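Local coordinates for protein Afp2 (Serratia entomophila, PDB 6RBN) that probably builds, as one of its tail sheath proteins, the contractile sheath around the inner tube of the anti-feeding prophage, a phage-tail-like injection system, at residues Y160-L165 / A170-A175; K134-G139 / P204-S209; S72-H77 / S180-D185. All coordinates share one frame; numbering follows the deposited sequence.

Contacts 1 and 3 are buried and share helix 173-187, whose first turn belongs to contact 1 and whose later turns belong to contact 3, with centres about 14 Å apart. Contact 2 joins two surface loops, its centre about 11 Å from that of contact 1 and about 23 Å from that of contact 3. All segments but 72-77 belong to the subtilisin-like sheath domain. Along the chain 72-77 comes first, then 134-139, 160-165, 170-175, 180-185 and 204-209, so both longer-range contacts span contact 1. Contacts 1 and 2 touch through Tyr160 and Trp162 and form one continuous patch, which helix 173-187 connects to contact 3 in the interior.

Contact 1. Residues Y160-L165 / A170-A175; sequences YPWGTL and AVPPSA
A buried hairpin-like turn of the chain, between strand 156-157 and helix 173-187 in the subtilisin-like sheath domain, brings 160-165 against 170-175 through a hydrogen-bonded antiparallel pair, Gly163 and Val171, and a Trp-Pro CH-pi contact. The two stretches run roughly antiparallel, their end-to-end directions 141° apart. Gly163 N donates to Val171 O at 2.9 Å, in the carbonyl plane, while the return bond from Val171 N to Gly163 O is weak. Gly163 O also receives a CA-H...O contact from Ala170 CA at 3.4 Å.

Trp162 lies across the start of the helix. Its CG is anti to its own carbonyl carbon (chi1 -77°), which brings the indole over the Pro173 ring: Pro173 CD sits 3.7 Å from the centroid of the five-membered ring, close to its normal. In the six-membered ring, CZ3 reaches Pro172 CA at 3.6 Å. The indole N-H is spent elsewhere, on Gly132 O, which helps to hold the indole in this orientation. Pro173 also packs against backbone, its CB near Pro161 O and its CG near Tyr160 O. Farther along, Leu165 CB rests against one Val171 methyl, CG2, at 3.6 Å.

Contact 2. Residues K134-G139 / P204-S209; sequences KEKIAG and PAFAVS
Lys136 lies over one face of the Phe206 ring, and this pair carries nearly all of the contact. The lysine touches the ring at two places. Near its root, CB approaches the ring at CE2, 3.6 Å away, and the CA of Lys136 comes equally near to that same ring atom. Farther out, CE of Lys136 sits over the ring face, 3.8 Å from the centroid of Phe206 and 15° off the normal, a CH-pi contact displaced toward CD1 and CE1. The ammonium follows: NZ of Lys136 is 4.9 Å from the Phe206 centroid and 29° off its normal, an off-centre cation-pi interaction.

The shape of the lysine explains this double touch. The chain runs straight from the backbone through CD and then bends at chi3 (-76°), and the bend carries CE and NZ across the ring. At the rim of the ring, the carbonyl carbon of Glu135 lies near the ring plane, 4.1 Å from CE2 of Phe206.

Much of the second shell comes from contact 1. Tyr160 packs against Phe206, and its OH is hydrogen-bonded to Glu135 O and Ile137 N, holding the loop on both sides of Lys136. Next to Phe206 in the chain, Ala205 is bonded through its backbone to Trp162. Separately, Ile137 packs on Phe212 and Tyr216 of helix 210-216.

The contact therefore joins two surface loops of the domain mainly by dispersion between an aliphatic chain and an aromatic face. The positive charge probably adds a modest electrostatic attraction to the ring, while polar bonds to Tyr160 and Trp162 help to hold the two loops.

Contact 3. Residues S72-H77 / S180-D185; sequences SLWFMH and SITQTD
The last turn of helix 66-75 and the residues just after it approach the later turns of helix 173-187, the nearest alpha carbons being those of His77 and Gln183 at 7.1 Å. Side chains therefore bridge the gap, with His77, Thr182 and Gln183 all directed across it.

The imidazole of His77 presents its edge to the amide of Gln183, whose chain, extended beyond CG (chi2 177°), carries NE2 to 3.2 Å from His77 CD2, near the ring plane; the amide is turned 67° from that plane. On the other side of CG, ND1 donates to Leu73 O at 2.8 Å, and NE2 is hydrogen-bonded to Asn200 N, so both nitrogens help fix the ring's rotation.

Both branches of Thr182 reach 72-77. OG1 approaches Trp74 obliquely, 3.1 Å from CZ3, the side chains crossing at about a right angle, while CG2 reaches His77 O at 3.7 Å. Trp74 also packs edge-to-face with Phe32.

In this buried seam the bonds of His77 go to Leu73 and Asn200, that of Thr182 OG1 to Ala178 O, and a weak one from Gln183 OE1 to Gln197, so between these two segments the approach is chiefly van der Waals.

Contact 1. Residues Y160-L165 / A170-A175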
loop_
_atom_site.group_PDB
_atom_site.type_symbol
_atom_site.label_atom_id
_atom_site.label_comp_id
_atom_site.label_asym_id
_atom_site.label_seq_id
_atom_site.Cartn_x
_atom_site.Cartn_y
_atom_site.Cartn_z
ATOM N N TYR C 160 -29.439 -55.550 81.593
ATOM C CA TYR C 160 -30.164 -56.493 82.453
ATOM C C TYR C 160 -31.369 -55.932 83.217
ATOM O O TYR C 160 -32.487 -56.413 82.957
ATOM C CB TYR C 160 -29.173 -57.196 83.390
ATOM C CG TYR C 160 -29.800 -57.832 84.612
ATOM C CD1 TYR C 160 -30.608 -58.950 84.510
ATOM C CD2 TYR C 160 -29.549 -57.321 85.876
ATOM C CE1 TYR C 160 -31.175 -59.521 85.630
ATOM C CE2 TYR C 160 -30.101 -57.890 86.999
ATOM C CZ TYR C 160 -30.910 -58.987 86.870
ATOM O OH TYR C 160 -31.460 -59.555 87.991
ATOM N N PRO C 161 -31.244 -54.984 84.164
ATOM C CA PRO C 161 -32.299 -54.848 85.186
ATOM C C PRO C 161 -33.616 -54.266 84.691
ATOM O O PRO C 161 -33.674 -53.182 84.109
ATOM C CB PRO C 161 -31.672 -53.886 86.208
ATOM C CG PRO C 161 -30.241 -53.811 85.867
ATOM C CD PRO C 161 -30.205 -53.968 84.387
ATOM N N TRP C 162 -34.687 -55.009 84.951
ATOM C CA TRP C 162 -36.022 -54.649 84.494
ATOM C C TRP C 162 -36.563 -53.445 85.251
ATOM O O TRP C 162 -36.114 -53.117 86.350
ATOM C CB TRP C 162 -36.956 -55.845 84.664
ATOM C CG TRP C 162 -36.772 -56.892 83.618
ATOM C CD1 TRP C 162 -35.753 -57.788 83.532
ATOM C CD2 TRP C 162 -37.694 -57.235 82.579
ATOM N NE1 TRP C 162 -35.941 -58.617 82.456
ATOM C CE2 TRP C 162 -37.134 -58.306 81.861
ATOM C CE3 TRP C 162 -38.924 -56.719 82.168
ATOM C CZ2 TRP C 162 -37.759 -58.873 80.760
ATOM C CZ3 TRP C 162 -39.545 -57.287 81.075
ATOM C CH2 TRP C 162 -38.964 -58.349 80.382
ATOM N N GLY C 163 -37.543 -52.778 84.643
ATOM C CA GLY C 163 -38.118 -51.596 85.243
ATOM C C GLY C 163 -39.410 -51.875 85.991
ATOM O O GLY C 163 -40.045 -52.913 85.831
ATOM N N THR C 164 -39.784 -50.922 86.841
ATOM C CA THR C 164 -40.994 -51.011 87.652
ATOM C C THR C 164 -41.758 -49.686 87.641
ATOM O O THR C 164 -41.946 -49.060 88.690
ATOM C CB THR C 164 -40.681 -51.520 89.072
ATOM O OG1 THR C 164 -41.853 -51.446 89.894
ATOM C CG2 THR C 164 -39.488 -50.828 89.727
ATOM N N LEU C 165 -42.149 -49.262 86.426
ATOM C CA LEU C 165 -42.799 -47.988 86.087
ATOM C C LEU C 165 -43.877 -47.562 87.075
ATOM O O LEU C 165 -44.579 -48.398 87.648
ATOM C CB LEU C 165 -43.428 -48.125 84.699
ATOM C CG LEU C 165 -44.066 -46.969 83.933
ATOM C CD1 LEU C 165 -43.017 -45.968 83.508
ATOM C CD2 LEU C 165 -44.822 -47.496 82.730
ATOM N N ALA C 170 -44.360 -53.208 84.512
ATOM C CA ALA C 170 -42.964 -53.581 84.326
ATOM C C ALA C 170 -42.506 -53.182 82.932
ATOM O O ALA C 170 -43.020 -53.701 81.936
ATOM C CB ALA C 170 -42.766 -55.081 84.538
ATOM N N VAL C 171 -41.545 -52.272 82.868
ATOM C CA VAL C 171 -40.965 -51.866 81.585
ATOM C C VAL C 171 -39.828 -52.826 81.240
ATOM O O VAL C 171 -38.997 -53.120 82.113
ATOM C CB VAL C 171 -40.466 -50.428 81.656
ATOM C CG1 VAL C 171 -39.744 -50.037 80.383
ATOM C CG2 VAL C 171 -41.616 -49.500 81.866
ATOM N N PRO C 172 -39.785 -53.359 80.020
ATOM C CA PRO C 172 -38.623 -54.125 79.582
ATOM C C PRO C 172 -37.390 -53.242 79.526
ATOM O O PRO C 172 -37.462 -52.085 79.092
ATOM C CB PRO C 172 -39.020 -54.600 78.181
ATOM C CG PRO C 172 -40.490 -54.587 78.193
ATOM C CD PRO C 172 -40.879 -53.424 79.044
ATOM N N PRO C 173 -36.233 -53.757 79.944
ATOM C CA PRO C 173 -35.046 -52.901 80.067
ATOM C C PRO C 173 -34.406 -52.536 78.741
ATOM O O PRO C 173 -33.474 -51.725 78.730
ATOM C CB PRO C 173 -34.110 -53.753 80.918
ATOM C CG PRO C 173 -34.492 -55.145 80.588
ATOM C CD PRO C 173 -35.959 -55.144 80.354
ATOM N N SER C 174 -34.859 -53.120 77.632
ATOM C CA SER C 174 -34.475 -52.622 76.321
ATOM C C SER C 174 -35.062 -51.246 76.063
ATOM O O SER C 174 -34.424 -50.412 75.415
ATOM C CB SER C 174 -34.951 -53.582 75.241
ATOM O OG SER C 174 -34.407 -54.863 75.430
ATOM N N ALA C 175 -36.276 -51.000 76.553
ATOM C CA ALA C 175 -36.925 -49.714 76.354
ATOM C C ALA C 175 -36.324 -48.630 77.230
ATOM O O ALA C 175 -36.402 -47.447 76.883
ATOM C CB ALA C 175 -38.416 -49.837 76.636
#

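Contact 2. Residues K134-G139 / P204-S209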
loop_
_atom_site.group_PDB
_atom_site.type_symbol
_atom_site.label_atom_id
_atom_site.label_comp_id
_atom_site.label_asym_id
_atom_site.label_seq_id
_atom_site.Cartn_x
_atom_site.Cartn_y
_atom_site.Cartn_z
ATOM N N LYS C 134 -35.678 -61.800 83.813
ATOM C CA LYS C 134 -36.652 -61.105 84.644
ATOM C C LYS C 134 -36.503 -61.498 86.110
ATOM O O LYS C 134 -36.847 -60.711 86.999
ATOM C CB LYS C 134 -38.063 -61.388 84.126
ATOM C CG LYS C 134 -39.140 -60.485 84.689
ATOM C CD LYS C 134 -40.461 -60.699 83.982
ATOM C CE LYS C 134 -41.524 -59.766 84.532
ATOM N NZ LYS C 134 -42.832 -59.944 83.850
ATOM N N GLU C 135 -35.970 -62.685 86.376
ATOM C CA GLU C 135 -35.651 -63.115 87.726
ATOM C C GLU C 135 -34.338 -62.477 88.173
ATOM O O GLU C 135 -33.558 -61.977 87.365
ATOM C CB GLU C 135 -35.552 -64.640 87.795
ATOM C CG GLU C 135 -36.852 -65.384 87.514
ATOM C CD GLU C 135 -37.085 -65.632 86.035
ATOM O OE1 GLU C 135 -36.197 -65.292 85.224
ATOM O OE2 GLU C 135 -38.160 -66.161 85.680
ATOM N N LYS C 136 -34.096 -62.501 89.477
ATOM C CA LYS C 136 -32.873 -61.917 90.006
ATOM C C LYS C 136 -31.703 -62.864 89.800
ATOM O O LYS C 136 -31.795 -64.056 90.100
ATOM C CB LYS C 136 -33.019 -61.579 91.489
ATOM C CG LYS C 136 -31.799 -60.869 92.058
ATOM C CD LYS C 136 -31.930 -60.576 93.538
ATOM C CE LYS C 136 -32.851 -59.402 93.784
ATOM N NZ LYS C 136 -32.874 -59.021 95.222
ATOM N N ILE C 137 -30.607 -62.326 89.273
ATOM C CA ILE C 137 -29.362 -63.077 89.207
ATOM C C ILE C 137 -28.775 -63.161 90.609
ATOM O O ILE C 137 -28.714 -62.159 91.333
ATOM C CB ILE C 137 -28.401 -62.414 88.212
ATOM C CG1 ILE C 137 -29.015 -62.402 86.815
ATOM C CG2 ILE C 137 -27.103 -63.147 88.156
ATOM C CD1 ILE C 137 -28.231 -61.592 85.818
ATOM N N ALA C 138 -28.349 -64.364 91.003
ATOM C CA ALA C 138 -28.029 -64.641 92.401
ATOM C C ALA C 138 -26.718 -63.999 92.838
ATOM O O ALA C 138 -26.667 -63.314 93.865
ATOM C CB ALA C 138 -27.980 -66.152 92.631
ATOM N N GLY C 139 -25.649 -64.207 92.079
ATOM C CA GLY C 139 -24.312 -63.796 92.469
ATOM C C GLY C 139 -23.307 -64.927 92.482
ATOM O O GLY C 139 -22.100 -64.675 92.376
ATOM N N PRO C 204 -35.399 -48.923 88.545
ATOM C CA PRO C 204 -35.040 -50.335 88.407
ATOM C C PRO C 204 -35.736 -51.188 89.451
ATOM O O PRO C 204 -36.005 -50.747 90.569
ATOM C CB PRO C 204 -33.521 -50.338 88.602
ATOM C CG PRO C 204 -33.240 -49.123 89.381
ATOM C CD PRO C 204 -34.232 -48.104 88.920
ATOM N N ALA C 205 -36.040 -52.425 89.061
ATOM C CA ALA C 205 -36.702 -53.344 89.978
ATOM C C ALA C 205 -35.765 -53.809 91.078
ATOM O O ALA C 205 -36.207 -54.069 92.201
ATOM C CB ALA C 205 -37.255 -54.544 89.213
ATOM N N PHE C 206 -34.476 -53.909 90.778
ATOM C CA PHE C 206 -33.478 -54.428 91.696
ATOM C C PHE C 206 -32.403 -53.374 91.912
ATOM O O PHE C 206 -32.242 -52.449 91.114
ATOM C CB PHE C 206 -32.847 -55.707 91.140
ATOM C CG PHE C 206 -33.810 -56.846 91.011
ATOM C CD1 PHE C 206 -34.884 -56.976 91.873
ATOM C CD2 PHE C 206 -33.686 -57.745 89.969
ATOM C CE1 PHE C 206 -35.783 -58.014 91.734
ATOM C CE2 PHE C 206 -34.586 -58.776 89.817
ATOM C CZ PHE C 206 -35.633 -58.914 90.703
ATOM N N ALA C 207 -31.665 -53.520 93.004
ATOM C CA ALA C 207 -30.521 -52.673 93.299
ATOM C C ALA C 207 -29.255 -53.457 93.006
ATOM O O ALA C 207 -29.097 -54.586 93.480
ATOM C CB ALA C 207 -30.541 -52.201 94.752
ATOM N N VAL C 208 -28.361 -52.867 92.221
ATOM C CA VAL C 208 -27.148 -53.531 91.768
ATOM C C VAL C 208 -25.946 -52.804 92.353
ATOM O O VAL C 208 -25.847 -51.576 92.252
ATOM C CB VAL C 208 -27.075 -53.569 90.234
ATOM C CG1 VAL C 208 -25.792 -54.213 89.796
ATOM C CG2 VAL C 208 -28.263 -54.316 89.667
ATOM N N SER C 209 -25.039 -53.559 92.966
ATOM C CA SER C 209 -23.817 -53.003 93.515
ATOM C C SER C 209 -22.719 -52.986 92.457
ATOM O O SER C 209 -22.875 -53.504 91.350
ATOM C CB SER C 209 -23.379 -53.798 94.742
ATOM O OG SER C 209 -23.024 -55.120 94.383
#

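Contact 3. Residues S72-H77 / S180-D185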
loop_
_atom_site.group_PDB
_atom_site.type_symbol
_atom_site.label_atom_id
_atom_site.label_comp_id
_atom_site.label_asym_id
_atom_site.label_seq_id
_atom_site.Cartn_x
_atom_site.Cartn_y
_atom_site.Cartn_z
ATOM N N SER C 72 -44.933 -46.439 75.885
ATOM C CA SER C 72 -45.262 -45.319 76.759
ATOM C C SER C 72 -44.013 -44.694 77.362
ATOM O O SER C 72 -43.990 -43.491 77.622
ATOM C CB SER C 72 -46.212 -45.775 77.863
ATOM O OG SER C 72 -45.571 -46.694 78.724
ATOM N N LEU C 73 -42.968 -45.493 77.572
ATOM C CA LEU C 73 -41.680 -44.979 78.011
ATOM C C LEU C 73 -40.877 -44.415 76.847
ATOM O O LEU C 73 -39.984 -43.593 77.065
ATOM C CB LEU C 73 -40.926 -46.104 78.732
ATOM C CG LEU C 73 -39.752 -45.926 79.698
ATOM C CD1 LEU C 73 -38.426 -45.772 79.006
ATOM C CD2 LEU C 73 -40.017 -44.748 80.617
ATOM N N TRP C 74 -41.196 -44.824 75.617
ATOM C CA TRP C 74 -40.558 -44.259 74.431
ATOM C C TRP C 74 -41.030 -42.839 74.164
ATOM O O TRP C 74 -40.215 -41.926 73.993
ATOM C CB TRP C 74 -40.842 -45.138 73.211
ATOM C CG TRP C 74 -40.378 -44.534 71.921
ATOM C CD1 TRP C 74 -41.150 -43.914 70.985
ATOM C CD2 TRP C 74 -39.039 -44.489 71.425
ATOM N NE1 TRP C 74 -40.376 -43.483 69.941
ATOM C CE2 TRP C 74 -39.076 -43.826 70.186
ATOM C CE3 TRP C 74 -37.813 -44.946 71.909
ATOM C CZ2 TRP C 74 -37.936 -43.604 69.429
ATOM C CZ3 TRP C 74 -36.690 -44.738 71.151
ATOM C CH2 TRP C 74 -36.754 -44.070 69.927
ATOM N N PHE C 75 -42.347 -42.634 74.105
ATOM C CA PHE C 75 -42.877 -41.353 73.662
ATOM C C PHE C 75 -42.783 -40.260 74.713
ATOM O O PHE C 75 -42.918 -39.083 74.369
ATOM C CB PHE C 75 -44.333 -41.491 73.219
ATOM C CG PHE C 75 -44.506 -42.231 71.929
ATOM C CD1 PHE C 75 -44.139 -41.644 70.733
ATOM C CD2 PHE C 75 -45.085 -43.484 71.902
ATOM C CE1 PHE C 75 -44.302 -42.313 69.544
ATOM C CE2 PHE C 75 -45.254 -44.154 70.716
ATOM C CZ PHE C 75 -44.869 -43.566 69.536
ATOM N N MET C 76 -42.553 -40.604 75.975
ATOM C CA MET C 76 -42.436 -39.587 77.009
ATOM C C MET C 76 -41.025 -39.031 77.133
ATOM O O MET C 76 -40.769 -38.235 78.039
ATOM C CB MET C 76 -42.901 -40.137 78.358
ATOM C CG MET C 76 -42.039 -41.219 78.941
ATOM S SD MET C 76 -42.678 -41.796 80.523
ATOM C CE MET C 76 -42.308 -40.387 81.563
ATOM N N HIS C 77 -40.111 -39.425 76.253
ATOM C CA HIS C 77 -38.766 -38.874 76.189
ATOM C C HIS C 77 -38.481 -38.341 74.795
ATOM O O HIS C 77 -37.403 -38.546 74.238
ATOM C CB HIS C 77 -37.732 -39.919 76.587
ATOM C CG HIS C 77 -37.879 -40.388 77.995
ATOM N ND1 HIS C 77 -38.671 -41.460 78.339
ATOM C CD2 HIS C 77 -37.363 -39.914 79.151
ATOM C CE1 HIS C 77 -38.628 -41.632 79.648
ATOM N NE2 HIS C 77 -37.843 -40.706 80.162
ATOM N N SER C 180 -32.808 -43.727 76.537
ATOM C CA SER C 180 -31.586 -42.972 76.758
ATOM C C SER C 180 -30.808 -42.759 75.471
ATOM O O SER C 180 -29.986 -41.841 75.407
ATOM C CB SER C 180 -30.703 -43.673 77.786
ATOM O OG SER C 180 -30.234 -44.908 77.290
ATOM N N ILE C 181 -31.043 -43.588 74.453
ATOM C CA ILE C 181 -30.421 -43.383 73.148
ATOM C C ILE C 181 -31.031 -42.172 72.450
ATOM O O ILE C 181 -30.324 -41.405 71.783
ATOM C CB ILE C 181 -30.535 -44.676 72.314
ATOM C CG1 ILE C 181 -29.569 -45.731 72.846
ATOM C CG2 ILE C 181 -30.268 -44.462 70.843
ATOM C CD1 ILE C 181 -29.756 -47.086 72.223
ATOM N N THR C 182 -32.335 -41.953 72.632
ATOM C CA THR C 182 -33.018 -40.830 71.997
ATOM C C THR C 182 -32.519 -39.495 72.530
ATOM O O THR C 182 -32.222 -38.576 71.757
ATOM C CB THR C 182 -34.521 -40.943 72.225
ATOM O OG1 THR C 182 -34.963 -42.213 71.763
ATOM C CG2 THR C 182 -35.259 -39.866 71.459
ATOM N N GLN C 183 -32.412 -39.372 73.851
ATOM C CA GLN C 183 -31.954 -38.127 74.446
ATOM C C GLN C 183 -30.462 -37.911 74.260
ATOM O O GLN C 183 -30.001 -36.768 74.337
ATOM C CB GLN C 183 -32.317 -38.105 75.925
ATOM C CG GLN C 183 -33.799 -37.981 76.181
ATOM C CD GLN C 183 -34.137 -38.040 77.648
ATOM O OE1 GLN C 183 -33.288 -38.347 78.482
ATOM N NE2 GLN C 183 -35.376 -37.713 77.979
ATOM N N THR C 184 -29.696 -38.974 74.020
ATOM C CA THR C 184 -28.275 -38.813 73.747
ATOM C C THR C 184 -28.035 -38.374 72.309
ATOM O O THR C 184 -27.211 -37.487 72.060
ATOM C CB THR C 184 -27.540 -40.121 74.037
ATOM O OG1 THR C 184 -27.794 -40.512 75.390
ATOM C CG2 THR C 184 -26.044 -39.955 73.857
ATOM N N ASP C 185 -28.764 -38.963 71.354
ATOM C CA ASP C 185 -28.529 -38.660 69.945
ATOM C C ASP C 185 -28.981 -37.257 69.577
ATOM O O ASP C 185 -28.453 -36.667 68.630
ATOM C CB ASP C 185 -29.243 -39.671 69.052
ATOM C CG ASP C 185 -28.668 -41.060 69.172
ATOM O OD1 ASP C 185 -27.508 -41.190 69.607
ATOM O OD2 ASP C 185 -29.365 -42.025 68.804
#